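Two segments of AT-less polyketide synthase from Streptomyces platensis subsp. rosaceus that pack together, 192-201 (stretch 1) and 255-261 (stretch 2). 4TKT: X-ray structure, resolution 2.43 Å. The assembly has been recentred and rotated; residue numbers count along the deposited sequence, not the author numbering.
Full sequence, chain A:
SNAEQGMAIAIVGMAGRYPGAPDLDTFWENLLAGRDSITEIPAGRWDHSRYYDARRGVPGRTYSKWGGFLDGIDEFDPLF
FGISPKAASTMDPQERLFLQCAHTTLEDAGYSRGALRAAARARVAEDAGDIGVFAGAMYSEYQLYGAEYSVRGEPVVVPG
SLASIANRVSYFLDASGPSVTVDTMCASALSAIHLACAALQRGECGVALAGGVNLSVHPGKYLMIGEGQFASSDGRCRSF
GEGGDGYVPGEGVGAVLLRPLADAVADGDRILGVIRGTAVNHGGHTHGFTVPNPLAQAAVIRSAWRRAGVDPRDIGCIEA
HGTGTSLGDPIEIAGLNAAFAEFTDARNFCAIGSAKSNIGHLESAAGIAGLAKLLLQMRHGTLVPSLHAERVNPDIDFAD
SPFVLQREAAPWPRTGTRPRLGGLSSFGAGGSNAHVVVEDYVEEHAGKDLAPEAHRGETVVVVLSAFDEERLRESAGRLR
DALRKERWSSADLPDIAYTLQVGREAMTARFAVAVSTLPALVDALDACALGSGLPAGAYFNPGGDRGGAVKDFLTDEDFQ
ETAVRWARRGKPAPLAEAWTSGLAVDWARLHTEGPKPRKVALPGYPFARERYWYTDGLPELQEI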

# COMPACT_ATOMS: atom_id res chain seq x y z
N ALA A 192 4.89 -12.18 -1.12
CA ALA A 192 5.91 -11.35 -0.50
C ALA A 192 5.63 -11.19 0.99
O ALA A 192 6.53 -11.33 1.82
CB ALA A 192 5.97 -9.99 -1.17
N ILE A 193 4.38 -10.92 1.32
CA ILE A 193 3.95 -10.81 2.70
C ILE A 193 4.20 -12.11 3.45
O ILE A 193 4.67 -12.11 4.59
CB ILE A 193 2.46 -10.43 2.79
CG1 ILE A 193 2.27 -9.00 2.27
CG2 ILE A 193 1.95 -10.57 4.21
CD1 ILE A 193 0.84 -8.51 2.30
N HIS A 194 3.90 -13.22 2.79
CA HIS A 194 4.15 -14.54 3.34
C HIS A 194 5.61 -14.73 3.72
O HIS A 194 5.93 -15.14 4.83
CB HIS A 194 3.72 -15.62 2.35
CG HIS A 194 4.01 -17.02 2.80
ND1 HIS A 194 3.24 -17.67 3.73
CD2 HIS A 194 5.00 -17.87 2.45
CE1 HIS A 194 3.74 -18.88 3.94
NE2 HIS A 194 4.81 -19.03 3.18
N LEU A 195 6.51 -14.42 2.78
CA LEU A 195 7.94 -14.55 3.02
C LEU A 195 8.43 -13.55 4.07
O LEU A 195 9.32 -13.86 4.86
CB LEU A 195 8.71 -14.37 1.72
CG LEU A 195 8.40 -15.42 0.65
CD1 LEU A 195 9.22 -15.16 -0.58
CD2 LEU A 195 8.64 -16.83 1.18
N ALA A 196 7.85 -12.36 4.06
CA ALA A 196 8.19 -11.34 5.04
C ALA A 196 7.86 -11.80 6.45
O ALA A 196 8.66 -11.66 7.37
CB ALA A 196 7.48 -10.03 4.73
N CYS A 197 6.66 -12.36 6.62
CA CYS A 197 6.22 -12.83 7.92
C CYS A 197 7.09 -13.98 8.41
O CYS A 197 7.37 -14.09 9.61
CB CYS A 197 4.75 -13.26 7.88
SG CYS A 197 3.58 -11.88 7.73
N ALA A 198 7.51 -14.83 7.48
CA ALA A 198 8.38 -15.95 7.81
C ALA A 198 9.75 -15.46 8.28
O ALA A 198 10.31 -16.00 9.24
CB ALA A 198 8.54 -16.88 6.61
N ALA A 199 10.27 -14.44 7.61
CA ALA A 199 11.56 -13.87 7.95
C ALA A 199 11.53 -13.22 9.34
O ALA A 199 12.48 -13.36 10.12
CB ALA A 199 11.99 -12.86 6.90
N LEU A 200 10.44 -12.52 9.64
CA LEU A 200 10.27 -11.89 10.94
C LEU A 200 10.15 -12.93 12.05
O LEU A 200 10.76 -12.79 13.10
CB LEU A 200 9.04 -10.98 10.94
CG LEU A 200 9.12 -9.73 10.06
CD1 LEU A 200 7.78 -9.03 10.02
CD2 LEU A 200 10.20 -8.79 10.58
N GLN A 201 9.35 -13.96 11.79
CA GLN A 201 9.16 -15.05 12.75
C GLN A 201 10.47 -15.78 13.02
O GLN A 201 10.73 -16.23 14.14
CB GLN A 201 8.11 -16.04 12.22
CG GLN A 201 7.78 -17.18 13.17
CD GLN A 201 6.93 -18.26 12.51
OE1 GLN A 201 7.18 -18.66 11.37
NE2 GLN A 201 5.91 -18.73 13.23
N ALA A 255 2.22 -1.01 -0.09
CA ALA A 255 3.16 -1.65 0.82
C ALA A 255 2.70 -1.57 2.27
O ALA A 255 1.92 -0.69 2.64
CB ALA A 255 4.54 -1.03 0.69
N VAL A 256 3.17 -2.51 3.09
CA VAL A 256 2.94 -2.47 4.52
C VAL A 256 4.27 -2.63 5.26
O VAL A 256 5.18 -3.31 4.78
CB VAL A 256 1.97 -3.57 4.98
CG1 VAL A 256 0.54 -3.21 4.62
CG2 VAL A 256 2.35 -4.91 4.38
N LEU A 257 4.37 -1.99 6.42
CA LEU A 257 5.51 -2.20 7.30
C LEU A 257 5.13 -3.24 8.35
O LEU A 257 4.19 -3.03 9.13
CB LEU A 257 5.95 -0.90 7.96
CG LEU A 257 7.33 -0.90 8.63
CD1 LEU A 257 8.40 -1.30 7.63
CD2 LEU A 257 7.65 0.45 9.24
N LEU A 258 5.84 -4.37 8.36
CA LEU A 258 5.49 -5.48 9.23
C LEU A 258 6.45 -5.63 10.40
O LEU A 258 7.64 -5.32 10.29
CB LEU A 258 5.45 -6.78 8.42
CG LEU A 258 4.45 -6.79 7.26
CD1 LEU A 258 4.43 -8.16 6.61
CD2 LEU A 258 3.07 -6.40 7.75
N ARG A 259 5.93 -6.13 11.51
CA ARG A 259 6.68 -6.19 12.76
C ARG A 259 6.01 -7.14 13.75
O ARG A 259 4.78 -7.20 13.82
CB ARG A 259 6.79 -4.79 13.36
CG ARG A 259 7.69 -4.69 14.55
CD ARG A 259 7.96 -3.25 14.92
NE ARG A 259 9.06 -3.16 15.87
CZ ARG A 259 9.43 -2.04 16.47
NH1 ARG A 259 8.77 -0.92 16.23
NH2 ARG A 259 10.44 -2.05 17.33
N PRO A 260 6.81 -7.91 14.51
CA PRO A 260 6.25 -8.75 15.58
C PRO A 260 5.42 -7.93 16.55
O PRO A 260 5.88 -6.89 17.02
CB PRO A 260 7.49 -9.32 16.26
CG PRO A 260 8.52 -9.34 15.20
CD PRO A 260 8.26 -8.13 14.34
N LEU A 261 4.20 -8.39 16.84
CA LEU A 261 3.24 -7.63 17.63
C LEU A 261 3.79 -7.13 18.96
O LEU A 261 3.53 -6.00 19.36
CB LEU A 261 1.99 -8.47 17.87
CG LEU A 261 0.84 -7.77 18.60
CD1 LEU A 261 0.48 -6.47 17.91
CD2 LEU A 261 -0.37 -8.69 18.66

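The helix of stretch 1 lies across the strand of stretch 2, with the helix and the strand running in roughly the same direction: the N-to-C directions of their axes differ by 32°, and the axes come no closer than 8.6 Å. No hydrogen bond joins them. Within the helix the usual backbone bonds form, as A196 N to A192 O at 2.8 Å; the contact itself is mainly a packing of apolar side chains.

A192 opens the stretch out of reach of the strand, and the contact begins at I193. Its CA-to-CB bond points sideways, but a branched side chain has two arms to offer. With chi1 in m and chi2 in t, I193 CD1 comes within 4.4 Å of V256 CG2, while I193 CG2 lies 4.2 Å from L258 CD1. One beta-branched residue thus touches two residues of the strand. V256 and L258 are both available because alternate residues of a strand face the same way; both direct their CA-to-CB bonds toward the helix, whereas L257 between them is out of reach.

The CA-to-CB bond of H194 points away from the strand, and its ND1 is hydrogen-bonded elsewhere in the structure. L195 is exposed and also takes no part, so the next contact falls to A196, a helical turn or so beyond I193. Its CA-to-CB bond points toward the strand, and A196 CB sits 4.0 Å from L258 CD1. The small methyl lets the helix present an apolar group to the leucine at van der Waals range.

C197 follows, its CA 7.5 Å from L258 CA. Its CA-to-CB bond is directed sideways, yet C197 SG lies 4.0 Å from L258 CD1. Sulfur is large and only modestly polar, so it can serve here as an apolar surface. The same methyl, L258 CD1, therefore lies near I193, A196 and C197, whose i, i+3, i+4 spacing brings them to one side of the helix.

A198 and A199 are out of reach, and the helix returns to the strand at L200, one turn after A196. This leucine has the largest covered area on the helix, 72 Å², matched across the contact by 81 Å² on L258. In its m, t rotamer, L200 places CD1 3.6 Å from L258 CB and 3.7 Å from the backbone R259 N. P260 offers an apolar ring carbon: P260 CD is 4.3 Å from L200 CD2 and 4.4 Å from L200 CD1. The CA-to-CB bonds of R259 and exposed Q201 point away from the opposing stretch.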